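Local coordinates for protein CzcP cation efflux P1-ATPase (Ralstonia metallidurans, PDB 4U9R) that probably exports zinc and related divalent metal ions across the membrane using ATP, this chain being its N-terminal, ferredoxin-like metal-binding extension, at residues R27-V32 / D71-V76; L33-P38 / V98-F103; H105-L110 / I142-F147; S124-L129 / Q159-R164. One frame throughout, in Å; residues are numbered along the deposited sequence.

Contact 1: residues R27-V32 / D71-V76; sequences RLDIPV and DSQICV. With CD (cadmium ion), chain C; TCE (3,3',3''-phosphanetriyltripropanoic acid), chain D.
Arg27 reaches across from strand 24-29 to Cys75 on the antiparallel strand 73-78. Arg27 CB meets Ile74 O at 3.6 Å. Arg27 CG lies against Cys75 CB, and Arg27 CD is 3.5 Å from Gln73 OE1. Extended at chi3 (-155°), the chain brings Arg27 NE to Cys75 SG in a nearly straight hydrogen bond (3.3 Å, 169°), the sulfur close to the guanidinium plane. Beyond CZ, NH1 and NH2 both bond weakly to O15 of the bound phosphine, and Arg27 NH2 lies 3.0 Å from its carbon C2. Backbone bonds between Leu28 and Ile74 zip the strands together, and Ile30 N donates to Ser72 O. Ile30 CG1 packs on Ile74 CG2, the side chains crossing at about a right angle. Cys75 SG binds cadmium at 2.5 Å alongside His62 and His77, and the phosphine phosphorus also approaches the ion. An N-H directed at a metal-bound sulfur would be expected to help stabilise its thiolate character, making Arg27 a second-shell partner of the site.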
loop_
_atom_site.group_PDB
_atom_site.type_symbol
_atom_site.label_atom_id
_atom_site.label_comp_id
_atom_site.label_asym_id
_atom_site.label_seq_id
_atom_site.Cartn_x
_atom_site.Cartn_y
_atom_site.Cartn_z
ATOM N N ARG A 27 -1.068 10.490 -16.051
ATOM C CA ARG A 27 -1.803 10.076 -14.868
ATOM C C ARG A 27 -2.415 8.727 -15.045
ATOM O O ARG A 27 -2.833 8.369 -16.124
ATOM C CB ARG A 27 -2.951 11.026 -14.614
ATOM C CG ARG A 27 -2.511 12.274 -13.922
ATOM C CD ARG A 27 -3.550 13.384 -13.945
ATOM N NE ARG A 27 -2.820 14.642 -13.805
ATOM C CZ ARG A 27 -3.350 15.849 -13.950
ATOM N NH1 ARG A 27 -4.633 15.987 -14.225
ATOM N NH2 ARG A 27 -2.582 16.918 -13.802
ATOM N N LEU A 28 -2.465 7.981 -13.966
ATOM C CA LEU A 28 -3.066 6.694 -13.949
ATOM C C LEU A 28 -3.810 6.570 -12.620
ATOM O O LEU A 28 -3.461 7.236 -11.625
ATOM C CB LEU A 28 -1.988 5.641 -14.005
ATOM C CG LEU A 28 -1.196 5.528 -15.319
ATOM C CD1 LEU A 28 0.117 6.264 -15.207
ATOM C CD2 LEU A 28 -0.903 4.081 -15.607
ATOM N N ASP A 29 -4.821 5.718 -12.597
ATOM C CA ASP A 29 -5.642 5.562 -11.429
ATOM C C ASP A 29 -4.939 4.622 -10.476
ATOM O O ASP A 29 -4.334 3.638 -10.876
ATOM C CB ASP A 29 -7.030 5.049 -11.828
ATOM C CG ASP A 29 -7.715 5.978 -12.799
ATOM O OD1 ASP A 29 -8.089 7.097 -12.392
ATOM O OD2 ASP A 29 -7.840 5.611 -13.984
ATOM N N ILE A 30 -4.978 4.953 -9.197
ATOM C CA ILE A 30 -4.220 4.195 -8.207
ATOM C C ILE A 30 -4.662 2.741 -8.132
ATOM O O ILE A 30 -3.815 1.845 -8.101
ATOM C CB ILE A 30 -4.278 4.892 -6.826
ATOM C CG1 ILE A 30 -3.311 6.061 -6.840
ATOM C CG2 ILE A 30 -3.880 3.946 -5.703
ATOM C CD1 ILE A 30 -3.505 7.046 -5.706
ATOM N N PRO A 31 -5.988 2.484 -8.131
ATOM C CA PRO A 31 -6.351 1.080 -8.018
ATOM C C PRO A 31 -5.884 0.258 -9.209
ATOM O O PRO A 31 -5.746 -0.951 -9.088
ATOM C CB PRO A 31 -7.887 1.110 -7.915
ATOM C CG PRO A 31 -8.204 2.476 -7.427
ATOM C CD PRO A 31 -7.179 3.356 -8.102
ATOM N N VAL A 32 -5.600 0.911 -10.335
ATOM C CA VAL A 32 -5.085 0.221 -11.505
ATOM C C VAL A 32 -3.650 -0.223 -11.284
ATOM O O VAL A 32 -3.286 -1.311 -11.714
ATOM C CB VAL A 32 -5.180 1.098 -12.775
ATOM C CG1 VAL A 32 -4.492 0.431 -13.964
ATOM C CG2 VAL A 32 -6.638 1.382 -13.104
ATOM N N ASP A 71 -10.920 6.966 -7.097
ATOM C CA ASP A 71 -10.661 7.754 -8.300
ATOM C C ASP A 71 -9.430 8.654 -8.105
ATOM O O ASP A 71 -9.185 9.568 -8.906
ATOM C CB ASP A 71 -11.876 8.624 -8.647
ATOM C CG ASP A 71 -13.084 7.805 -9.081
ATOM O OD1 ASP A 71 -13.202 6.617 -8.687
ATOM O OD2 ASP A 71 -13.923 8.364 -9.819
ATOM N N SER A 72 -8.685 8.429 -7.024
ATOM C CA SER A 72 -7.417 9.124 -6.821
ATOM C C SER A 72 -6.426 8.661 -7.879
ATOM O O SER A 72 -6.386 7.497 -8.229
ATOM C CB SER A 72 -6.854 8.823 -5.437
ATOM O OG SER A 72 -7.680 9.403 -4.447
ATOM N N GLN A 73 -5.600 9.571 -8.352
ATOM C CA GLN A 73 -4.611 9.227 -9.340
ATOM C C GLN A 73 -3.194 9.465 -8.848
ATOM O O GLN A 73 -2.970 10.125 -7.809
ATOM C CB GLN A 73 -4.839 10.094 -10.581
ATOM C CG GLN A 73 -6.186 9.864 -11.251
ATOM C CD GLN A 73 -6.383 10.789 -12.435
ATOM O OE1 GLN A 73 -6.323 12.011 -12.304
ATOM N NE2 GLN A 73 -6.581 10.209 -13.591
ATOM N N ILE A 74 -2.234 8.920 -9.592
ATOM C CA ILE A 74 -0.873 9.436 -9.510
ATOM C C ILE A 74 -0.608 10.197 -10.754
ATOM O O ILE A 74 -1.041 9.800 -11.841
ATOM C CB ILE A 74 0.221 8.386 -9.269
ATOM C CG1 ILE A 74 0.279 7.354 -10.354
ATOM C CG2 ILE A 74 -0.021 7.671 -7.937
ATOM C CD1 ILE A 74 1.656 6.737 -10.388
ATOM N N CYS A 75 0.111 11.287 -10.573
ATOM C CA CYS A 75 0.503 12.129 -11.619
ATOM C C CYS A 75 2.022 12.145 -11.610
ATOM O O CYS A 75 2.656 12.374 -10.579
ATOM C CB CYS A 75 -0.128 13.506 -11.408
ATOM S SG CYS A 75 0.251 14.691 -12.715
ATOM N N VAL A 76 2.610 11.898 -12.781
ATOM C CA VAL A 76 4.028 11.850 -12.933
ATOM C C VAL A 76 4.411 12.849 -13.998
ATOM O O VAL A 76 3.864 12.830 -15.079
ATOM C CB VAL A 76 4.476 10.445 -13.375
ATOM C CG1 VAL A 76 5.979 10.378 -13.613
ATOM C CG2 VAL A 76 4.138 9.412 -12.322
HETATM CD CD CD C . 0.981 16.696 -11.400
HETATM O O16 TCE D . -5.114 21.073 -12.638
HETATM C C14 TCE D . -4.589 19.974 -12.929
HETATM O O15 TCE D . -4.808 19.348 -13.990
HETATM C C5 TCE D . -3.624 19.356 -11.935
HETATM C C2 TCE D . -2.177 19.465 -12.350
HETATM P P TCE D . -0.979 18.582 -11.275
HETATM C C3 TCE D . -1.476 19.086 -9.582
HETATM C C6 TCE D . -0.269 19.621 -8.827
HETATM C C8 TCE D . -0.568 20.861 -8.007
HETATM O O10 TCE D . -0.184 20.875 -6.816
HETATM O O9 TCE D . -1.181 21.803 -8.560
HETATM C C1 TCE D . 0.590 19.494 -11.548
HETATM C C4 TCE D . 0.292 20.977 -11.346
HETATM C C11 TCE D . 1.468 21.765 -10.802
HETATM O O12 TCE D . 2.587 21.604 -11.341
HETATM O O13 TCE D . 1.255 22.536 -9.839
#

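Contact 2: residues L33-P38 / V98-F103; sequences LLPGLP and VISSRF
Ile99, which packs against Leu34 across the contact, has its carbonyl oxygen gripped twice: Phe103 N donates to Ile99 O at 3.1 Å, and Arg102 N adds a weaker bond. These bonds finish helix 85-102 of the ferredoxin-like fold, and the loop that follows helix 30-33 runs past this helix end. The apolar part of the meeting is one methyl against another, Leu34 CD2 to Ile99 CG2 at 3.8 Å, with the two side chains crossing at a slant. Leu34 CD2 also approaches the backbone N of Ser100, at 4.1 Å. Helix 43-53 closes in on the same side chains, Leu48 touching Leu34 and Cys44 touching Ile99. Because Cys44 is a cadmium ligand and the Ile99 side chain lies about 6 Å from the ion, this apolar patch borders the metal site. Ser100 turns its OG anti to the backbone N (chi1 -176°), and that oxygen touches the CD-CG side of the Pro35 ring, 3.3 Å from Pro35 CD and 3.5 Å from Pro35 CG.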
loop_
_atom_site.group_PDB
_atom_site.type_symbol
_atom_site.label_atom_id
_atom_site.label_comp_id
_atom_site.label_asym_id
_atom_site.label_seq_id
_atom_site.Cartn_x
_atom_site.Cartn_y
_atom_site.Cartn_z
ATOM N N LEU A 33 -2.832 0.634 -10.661
ATOM C CA LEU A 33 -1.478 0.289 -10.357
ATOM C C LEU A 33 -1.405 -0.576 -9.118
ATOM O O LEU A 33 -0.595 -1.489 -9.052
ATOM C CB LEU A 33 -0.662 1.538 -10.089
ATOM C CG LEU A 33 -0.502 2.445 -11.301
ATOM C CD1 LEU A 33 0.181 3.709 -10.900
ATOM C CD2 LEU A 33 0.251 1.699 -12.398
ATOM N N LEU A 34 -2.208 -0.221 -8.113
ATOM C CA LEU A 34 -2.116 -0.825 -6.792
ATOM C C LEU A 34 -3.523 -1.302 -6.407
ATOM O O LEU A 34 -4.215 -0.623 -5.654
ATOM C CB LEU A 34 -1.572 0.197 -5.790
ATOM C CG LEU A 34 -0.100 0.602 -6.014
ATOM C CD1 LEU A 34 0.258 1.765 -5.095
ATOM C CD2 LEU A 34 0.831 -0.585 -5.838
ATOM N N PRO A 35 -3.963 -2.433 -6.990
ATOM C CA PRO A 35 -5.287 -2.982 -6.667
ATOM C C PRO A 35 -5.398 -3.449 -5.217
ATOM O O PRO A 35 -4.462 -4.025 -4.674
ATOM C CB PRO A 35 -5.430 -4.168 -7.633
ATOM C CG PRO A 35 -4.040 -4.539 -7.996
ATOM C CD PRO A 35 -3.252 -3.256 -7.987
ATOM N N GLY A 36 -6.520 -3.147 -4.581
ATOM C CA GLY A 36 -6.858 -3.755 -3.284
ATOM C C GLY A 36 -6.205 -3.129 -2.068
ATOM O O GLY A 36 -5.974 -3.803 -1.067
ATOM N N LEU A 37 -5.893 -1.842 -2.144
ATOM C CA LEU A 37 -5.453 -1.116 -0.969
ATOM C C LEU A 37 -6.685 -0.708 -0.165
ATOM O O LEU A 37 -7.742 -0.443 -0.754
ATOM C CB LEU A 37 -4.682 0.143 -1.357
ATOM C CG LEU A 37 -3.448 0.008 -2.262
ATOM C CD1 LEU A 37 -2.684 1.323 -2.242
ATOM C CD2 LEU A 37 -2.544 -1.118 -1.822
ATOM N N PRO A 38 -6.558 -0.648 1.177
ATOM C CA PRO A 38 -7.635 -0.096 2.006
ATOM C C PRO A 38 -7.977 1.338 1.625
ATOM O O PRO A 38 -9.147 1.670 1.428
ATOM C CB PRO A 38 -7.058 -0.144 3.433
ATOM C CG PRO A 38 -5.603 -0.431 3.289
ATOM C CD PRO A 38 -5.451 -1.171 1.999
ATOM N N VAL A 98 5.190 -4.833 -9.295
ATOM C CA VAL A 98 6.055 -5.466 -8.316
ATOM C C VAL A 98 5.659 -5.149 -6.869
ATOM O O VAL A 98 5.681 -6.039 -6.019
ATOM C CB VAL A 98 7.514 -5.051 -8.487
ATOM C CG1 VAL A 98 8.361 -5.655 -7.387
ATOM C CG2 VAL A 98 8.035 -5.475 -9.848
ATOM N N ILE A 99 5.314 -3.894 -6.586
ATOM C CA ILE A 99 4.843 -3.522 -5.252
ATOM C C ILE A 99 3.547 -4.261 -4.902
ATOM O O ILE A 99 3.418 -4.837 -3.826
ATOM C CB ILE A 99 4.681 -2.003 -5.129
ATOM C CG1 ILE A 99 6.062 -1.362 -5.117
ATOM C CG2 ILE A 99 3.914 -1.631 -3.862
ATOM C CD1 ILE A 99 6.049 0.128 -5.302
ATOM N N SER A 100 2.607 -4.238 -5.827
ATOM C CA SER A 100 1.327 -4.875 -5.684
ATOM C C SER A 100 1.403 -6.393 -5.433
ATOM O O SER A 100 0.589 -6.936 -4.679
ATOM C CB SER A 100 0.516 -4.643 -6.944
ATOM O OG SER A 100 -0.780 -5.170 -6.811
ATOM N N SER A 101 2.353 -7.074 -6.070
ATOM C CA SER A 101 2.473 -8.520 -5.919
ATOM C C SER A 101 3.182 -8.883 -4.620
ATOM O O SER A 101 2.983 -9.963 -4.068
ATOM C CB SER A 101 3.265 -9.089 -7.071
ATOM O OG SER A 101 4.650 -8.838 -6.910
ATOM N N ARG A 102 4.026 -7.965 -4.159
ATOM C CA ARG A 102 4.902 -8.214 -3.049
ATOM C C ARG A 102 4.235 -7.969 -1.705
ATOM O O ARG A 102 4.517 -8.705 -0.771
ATOM C CB ARG A 102 6.178 -7.378 -3.174
ATOM C CG ARG A 102 7.122 -7.547 -2.000
ATOM C CD ARG A 102 8.573 -7.371 -2.406
ATOM N NE ARG A 102 9.462 -7.460 -1.251
ATOM C CZ ARG A 102 9.753 -8.587 -0.605
ATOM N NH1 ARG A 102 9.231 -9.753 -0.989
ATOM N NH2 ARG A 102 10.574 -8.549 0.438
ATOM N N PHE A 103 3.368 -6.956 -1.610
ATOM C CA PHE A 103 2.753 -6.568 -0.332
ATOM C C PHE A 103 1.282 -6.842 -0.244
ATOM O O PHE A 103 0.500 -6.310 -1.033
ATOM C CB PHE A 103 2.974 -5.088 -0.034
ATOM C CG PHE A 103 4.410 -4.727 0.044
ATOM C CD1 PHE A 103 5.121 -4.933 1.207
ATOM C CD2 PHE A 103 5.070 -4.216 -1.067
ATOM C CE1 PHE A 103 6.472 -4.629 1.270
ATOM C CE2 PHE A 103 6.405 -3.900 -1.004
ATOM C CZ PHE A 103 7.112 -4.111 0.162
#

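Contact 3: residues H105-L110 / I142-F147. With CD (cadmium ion), chain B.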
loop_
_atom_site.group_PDB
_atom_site.type_symbol
_atom_site.label_atom_id
_atom_site.label_comp_id
_atom_site.label_asym_id
_atom_site.label_seq_id
_atom_site.Cartn_x
_atom_site.Cartn_y
_atom_site.Cartn_z
ATOM N N HIS A 105 -2.412 -7.100 2.096
ATOM C CA HIS A 105 -3.182 -6.402 3.119
ATOM C C HIS A 105 -4.439 -7.199 3.464
ATOM O O HIS A 105 -5.104 -7.741 2.581
ATOM C CB HIS A 105 -3.612 -5.025 2.642
ATOM C CG HIS A 105 -2.671 -4.414 1.662
ATOM N ND1 HIS A 105 -2.760 -4.654 0.308
ATOM C CD2 HIS A 105 -1.604 -3.603 1.837
ATOM C CE1 HIS A 105 -1.791 -4.010 -0.310
ATOM N NE2 HIS A 105 -1.077 -3.366 0.595
ATOM N N VAL A 106 -4.736 -7.275 4.756
ATOM C CA VAL A 106 -6.069 -7.633 5.221
ATOM C C VAL A 106 -6.539 -6.554 6.182
ATOM O O VAL A 106 -5.747 -5.954 6.903
ATOM C CB VAL A 106 -6.141 -9.020 5.903
ATOM C CG1 VAL A 106 -5.953 -10.129 4.884
ATOM C CG2 VAL A 106 -5.134 -9.145 7.035
ATOM N N LEU A 107 -7.834 -6.286 6.137
ATOM C CA LEU A 107 -8.485 -5.395 7.081
ATOM C C LEU A 107 -9.631 -6.210 7.705
ATOM O O LEU A 107 -10.710 -6.360 7.105
ATOM C CB LEU A 107 -8.992 -4.130 6.377
ATOM C CG LEU A 107 -9.560 -3.033 7.281
ATOM C CD1 LEU A 107 -8.458 -2.372 8.086
ATOM C CD2 LEU A 107 -10.318 -2.003 6.452
ATOM N N TRP A 108 -9.368 -6.770 8.885
ATOM C CA TRP A 108 -10.308 -7.678 9.529
ATOM C C TRP A 108 -10.943 -7.064 10.753
ATOM O O TRP A 108 -10.283 -6.330 11.501
ATOM C CB TRP A 108 -9.618 -8.974 9.936
ATOM C CG TRP A 108 -9.359 -9.871 8.807
ATOM C CD1 TRP A 108 -10.119 -10.016 7.675
ATOM C CD2 TRP A 108 -8.273 -10.780 8.681
ATOM N NE1 TRP A 108 -9.558 -10.956 6.848
ATOM C CE2 TRP A 108 -8.426 -11.446 7.445
ATOM C CE3 TRP A 108 -7.182 -11.097 9.486
ATOM C CZ2 TRP A 108 -7.526 -12.420 6.999
ATOM C CZ3 TRP A 108 -6.281 -12.061 9.032
ATOM C CH2 TRP A 108 -6.462 -12.706 7.803
ATOM N N GLN A 109 -12.234 -7.382 10.914
ATOM C CA GLN A 109 -13.019 -7.117 12.124
ATOM C C GLN A 109 -12.858 -8.317 13.065
ATOM O O GLN A 109 -13.449 -9.382 12.842
ATOM C CB GLN A 109 -14.499 -6.899 11.757
ATOM C CG GLN A 109 -15.465 -6.766 12.934
ATOM C CD GLN A 109 -15.201 -5.534 13.782
ATOM O OE1 GLN A 109 -15.676 -4.440 13.476
ATOM N NE2 GLN A 109 -14.449 -5.709 14.866
ATOM N N LEU A 110 -12.019 -8.156 14.090
ATOM C CA LEU A 110 -11.804 -9.228 15.064
ATOM C C LEU A 110 -12.978 -9.338 16.034
ATOM O O LEU A 110 -13.680 -8.367 16.311
ATOM C CB LEU A 110 -10.499 -9.012 15.838
ATOM C CG LEU A 110 -9.202 -8.979 15.014
ATOM C CD1 LEU A 110 -7.999 -8.807 15.934
ATOM C CD2 LEU A 110 -9.041 -10.230 14.159
ATOM N N ILE A 142 -10.763 -3.376 14.831
ATOM C CA ILE A 142 -10.471 -3.409 13.389
ATOM C C ILE A 142 -8.955 -3.427 13.204
ATOM O O ILE A 142 -8.264 -2.468 13.563
ATOM C CB ILE A 142 -11.077 -2.214 12.630
ATOM C CG1 ILE A 142 -12.603 -2.342 12.558
ATOM C CG2 ILE A 142 -10.490 -2.117 11.221
ATOM C CD1 ILE A 142 -13.093 -3.325 11.511
ATOM N N ALA A 143 -8.452 -4.532 12.652
ATOM C CA ALA A 143 -7.014 -4.725 12.447
ATOM C C ALA A 143 -6.613 -4.333 11.017
ATOM O O ALA A 143 -7.101 -4.928 10.056
ATOM C CB ALA A 143 -6.629 -6.176 12.728
ATOM N N ARG A 144 -5.719 -3.345 10.910
ATOM C CA ARG A 144 -5.161 -2.854 9.635
ATOM C C ARG A 144 -3.703 -3.302 9.522
ATOM O O ARG A 144 -2.822 -2.685 10.113
ATOM C CB ARG A 144 -5.232 -1.320 9.600
ATOM C CG ARG A 144 -4.464 -0.641 8.463
ATOM C CD ARG A 144 -4.216 0.840 8.741
ATOM N NE ARG A 144 -3.893 1.558 7.513
ATOM C CZ ARG A 144 -4.780 1.881 6.570
ATOM N NH1 ARG A 144 -6.062 1.560 6.703
ATOM N NH2 ARG A 144 -4.389 2.529 5.480
ATOM N N VAL A 145 -3.447 -4.356 8.756
ATOM C CA VAL A 145 -2.097 -4.931 8.656
ATOM C C VAL A 145 -1.555 -4.844 7.213
ATOM O O VAL A 145 -2.318 -4.703 6.244
ATOM C CB VAL A 145 -2.070 -6.390 9.199
ATOM C CG1 VAL A 145 -2.937 -7.310 8.362
ATOM C CG2 VAL A 145 -0.662 -6.952 9.279
ATOM N N GLU A 146 -0.233 -4.882 7.091
ATOM C CA GLU A 146 0.431 -4.946 5.799
ATOM C C GLU A 146 1.554 -5.942 5.918
ATOM O O GLU A 146 2.277 -5.922 6.914
ATOM C CB GLU A 146 0.971 -3.573 5.421
ATOM C CG GLU A 146 1.841 -3.558 4.161
ATOM C CD GLU A 146 1.579 -2.350 3.293
ATOM O OE1 GLU A 146 0.845 -1.446 3.727
ATOM O OE2 GLU A 146 2.091 -2.325 2.162
ATOM N N PHE A 147 1.705 -6.814 4.924
ATOM C CA PHE A 147 2.653 -7.911 5.041
ATOM C C PHE A 147 3.390 -8.318 3.767
ATOM O O PHE A 147 2.921 -8.094 2.657
ATOM C CB PHE A 147 1.955 -9.144 5.634
ATOM C CG PHE A 147 0.716 -9.565 4.902
ATOM C CD1 PHE A 147 -0.486 -8.932 5.143
ATOM C CD2 PHE A 147 0.742 -10.619 4.004
ATOM C CE1 PHE A 147 -1.635 -9.327 4.488
ATOM C CE2 PHE A 147 -0.402 -11.023 3.333
ATOM C CZ PHE A 147 -1.595 -10.374 3.576
HETATM CD CD CD B . 0.322 -1.738 1.144
#
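The His105 ring and the Glu146 carboxylate lie side by side, their planes 81° apart, with the carboxylate at the ring's edge. Cadmium joins them: His105 NE2 binds the ion at 2.2 Å and Glu146 OE2 at 2.1 Å, with OE1 as a longer second arm, so the glutamate is bidentate. Asp42 and Cys44 complete the protein ligands, and Arg47 donates to Glu146 OE2, probably helping to position it. On the other side of the sheet, Val106 CB sits over the centre of one face of the Trp108 ring, 3.7 Å above its plane. The Phe147 ring takes the backbone N of Val106 at its edge. Pairing between the antiparallel strands is firm at Trp108 and Ala143, where Ala143 N donates to Trp108 O at 2.8 Å and Trp108 N to Ala143 O at 3.1 Å. On the His105 side, Leu107 has CG anti to the backbone N (chi1 -173°), and chi2 of 70° places CD1 against both Ile142 CG2 and Arg144 CB. Gln109 crosses Ile142 at about a right angle, Gln109 OE1 to Ile142 CD1 3.4 Å. The amide NE2 of Gln109 meanwhile bonds to Leu110 O and Ser140 O. Strand 103-109 is outermost in its three-stranded sheet, with 142-148 in the middle and 132-137 beyond; helix 154-162 packs on the Val106 and Trp108 face through Ala154, Ile157 and Leu161.

Contact 4: residues S124-L129 / Q159-R164; sequences SQLRAL and QALSKR
Leu129 and Ala160 make the tightest apolar meeting between these two segments. Leu129 CD2 rests 3.6 Å from Ala160 CB, and the other methyl, Leu129 CD1, lies at 4.2 Å from the same carbon, so the fork of the leucine closes on the small alanine. Leu129 CG stands anti to the carbonyl carbon, beside the backbone N (chi1 -62°), which brings the fork to Ala160. A looser methyl contact, Leu126 CD2 to Leu161 CD2 at 4.4 Å, sits deeper, both residues being buried; here the backbones stand 7.9 Å apart, measured from Leu126 CA to Leu161 CA. Within 124-129, Leu129 N bonds back to Leu126 O. Helix 116-127 and helix 154-162 are the pair packed on the sheet of the C-terminal ferredoxin-like unit, Leu126 reaching Ala135 and Val137 of strand 132-137 and Leu161 reaching Trp108 and Leu110. The polar approaches are long. Gln125 OE1 faces Lys163 NZ at 3.6 Å, too far to be called a bond, and the two side chains cross at a slant. The same Gln125 OE1 lies 3.7 Å from Arg164 CD. Gln125 and Arg164 cross at about a right angle, with NE2 of the glutamine amide over one face of the guanidinium and the two planes 66° apart. Lys163 and Arg164 both touch a crystal neighbour, and Arg164 also comes close to the like charge of Arg118.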
loop_
_atom_site.group_PDB
_atom_site.type_symbol
_atom_site.label_atom_id
_atom_site.label_comp_id
_atom_site.label_asym_id
_atom_site.label_seq_id
_atom_site.Cartn_x
_atom_site.Cartn_y
_atom_site.Cartn_z
ATOM N N SER A 124 1.152 -5.228 18.902
ATOM C CA SER A 124 2.535 -5.701 19.021
ATOM C C SER A 124 2.687 -7.181 18.689
ATOM O O SER A 124 3.741 -7.601 18.215
ATOM C CB SER A 124 3.092 -5.435 20.429
ATOM O OG SER A 124 3.313 -4.050 20.644
ATOM N N GLN A 125 1.655 -7.974 18.963
ATOM C CA GLN A 125 1.702 -9.404 18.638
ATOM C C GLN A 125 1.731 -9.613 17.130
ATOM O O GLN A 125 2.395 -10.531 16.641
ATOM C CB GLN A 125 0.516 -10.169 19.249
ATOM C CG GLN A 125 0.759 -10.646 20.680
ATOM C CD GLN A 125 -0.522 -11.003 21.426
ATOM O OE1 GLN A 125 -1.453 -11.572 20.859
ATOM N NE2 GLN A 125 -0.567 -10.665 22.712
ATOM N N LEU A 126 0.992 -8.773 16.405
ATOM C CA LEU A 126 0.976 -8.821 14.936
ATOM C C LEU A 126 2.350 -8.427 14.378
ATOM O O LEU A 126 2.943 -9.198 13.620
ATOM C CB LEU A 126 -0.141 -7.937 14.377
ATOM C CG LEU A 126 -1.540 -8.559 14.499
ATOM C CD1 LEU A 126 -2.637 -7.537 14.228
ATOM C CD2 LEU A 126 -1.701 -9.781 13.597
ATOM N N ARG A 127 2.876 -7.279 14.808
ATOM C CA ARG A 127 4.214 -6.830 14.392
ATOM C C ARG A 127 5.279 -7.919 14.517
ATOM O O ARG A 127 6.117 -8.068 13.626
ATOM C CB ARG A 127 4.652 -5.586 15.173
ATOM C CG ARG A 127 3.981 -4.300 14.713
ATOM C CD ARG A 127 4.562 -3.066 15.394
ATOM N NE ARG A 127 3.711 -2.572 16.474
ATOM C CZ ARG A 127 2.617 -1.827 16.307
ATOM N NH1 ARG A 127 2.206 -1.477 15.093
ATOM N NH2 ARG A 127 1.914 -1.432 17.367
ATOM N N ALA A 128 5.224 -8.692 15.601
ATOM C CA ALA A 128 6.247 -9.696 15.907
ATOM C C ALA A 128 6.169 -10.970 15.058
ATOM O O ALA A 128 7.102 -11.780 15.076
ATOM C CB ALA A 128 6.197 -10.054 17.383
ATOM N N LEU A 129 5.074 -11.156 14.321
ATOM C CA LEU A 129 4.951 -12.301 13.410
ATOM C C LEU A 129 5.956 -12.180 12.253
ATOM O O LEU A 129 6.321 -11.068 11.868
ATOM C CB LEU A 129 3.530 -12.397 12.858
ATOM C CG LEU A 129 2.426 -12.633 13.887
ATOM C CD1 LEU A 129 1.066 -12.233 13.338
ATOM C CD2 LEU A 129 2.426 -14.083 14.339
ATOM N N GLN A 159 -4.424 -17.788 11.166
ATOM C CA GLN A 159 -4.044 -18.934 12.001
ATOM C C GLN A 159 -3.261 -18.492 13.240
ATOM O O GLN A 159 -3.422 -19.078 14.302
ATOM C CB GLN A 159 -3.220 -19.965 11.204
ATOM C CG GLN A 159 -3.938 -20.608 10.016
ATOM C CD GLN A 159 -5.074 -21.535 10.414
ATOM O OE1 GLN A 159 -6.235 -21.287 10.078
ATOM N NE2 GLN A 159 -4.747 -22.612 11.128
ATOM N N ALA A 160 -2.433 -17.456 13.107
ATOM C CA ALA A 160 -1.678 -16.900 14.246
ATOM C C ALA A 160 -2.518 -16.046 15.233
ATOM O O ALA A 160 -2.253 -16.053 16.452
ATOM C CB ALA A 160 -0.498 -16.089 13.734
ATOM N N LEU A 161 -3.484 -15.288 14.701
ATOM C CA LEU A 161 -4.459 -14.572 15.525
ATOM C C LEU A 161 -5.689 -15.432 15.810
ATOM O O LEU A 161 -6.619 -14.965 16.455
ATOM C CB LEU A 161 -4.878 -13.241 14.885
ATOM C CG LEU A 161 -5.734 -13.255 13.607
ATOM C CD1 LEU A 161 -7.237 -13.420 13.866
ATOM C CD2 LEU A 161 -5.470 -11.987 12.791
ATOM N N SER A 162 -5.699 -16.674 15.324
ATOM C CA SER A 162 -6.760 -17.633 15.653
ATOM C C SER A 162 -6.818 -17.856 17.163
ATOM O O SER A 162 -7.897 -17.773 17.759
ATOM C CB SER A 162 -6.547 -18.973 14.939
ATOM O OG SER A 162 -7.667 -19.827 15.090
ATOM N N LYS A 163 -5.654 -18.118 17.771
ATOM C CA LYS A 163 -5.551 -18.297 19.222
ATOM C C LYS A 163 -6.545 -17.373 19.965
ATOM O O LYS A 163 -7.447 -17.856 20.654
ATOM C CB LYS A 163 -4.090 -18.129 19.711
ATOM C CG LYS A 163 -3.592 -16.702 19.908
ATOM C CD LYS A 163 -2.189 -16.663 20.488
ATOM C CE LYS A 163 -1.618 -15.250 20.458
ATOM N NZ LYS A 163 -0.541 -15.042 21.468
ATOM N N ARG A 164 -6.440 -16.063 19.758
ATOM C CA ARG A 164 -7.320 -15.110 20.425
ATOM C C ARG A 164 -8.535 -14.782 19.556
ATOM O O ARG A 164 -9.623 -15.319 19.795
ATOM C CB ARG A 164 -6.548 -13.846 20.817
ATOM C CG ARG A 164 -5.771 -14.033 22.109
ATOM C CD ARG A 164 -4.427 -13.328 22.128
ATOM N NE ARG A 164 -3.573 -13.927 23.156
ATOM C CZ ARG A 164 -3.631 -13.643 24.459
ATOM N NH1 ARG A 164 -4.493 -12.743 24.925
ATOM N NH2 ARG A 164 -2.816 -14.260 25.308
#

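Read from the N terminus, the chain opens contact 1 at strand 24-29 and contact 2 just after it. Contact 1 closes when strand 73-78 returns beside the first strand, and contact 2 when helix 85-102 ends, so the two loops cross; Leu33 packing on Ile74 joins them directly. Strand 103-109 then starts a second, equivalent pattern: contact 3 opens, contact 4 opens on helix 116-127, contact 3 closes at strand 142-148, and contact 4 closes at helix 154-162, again crossing. The two pairs follow in series. Leu37 against His105 bridges contacts 2 and 3 beside a cadmium site, tying both ferredoxin-like units together.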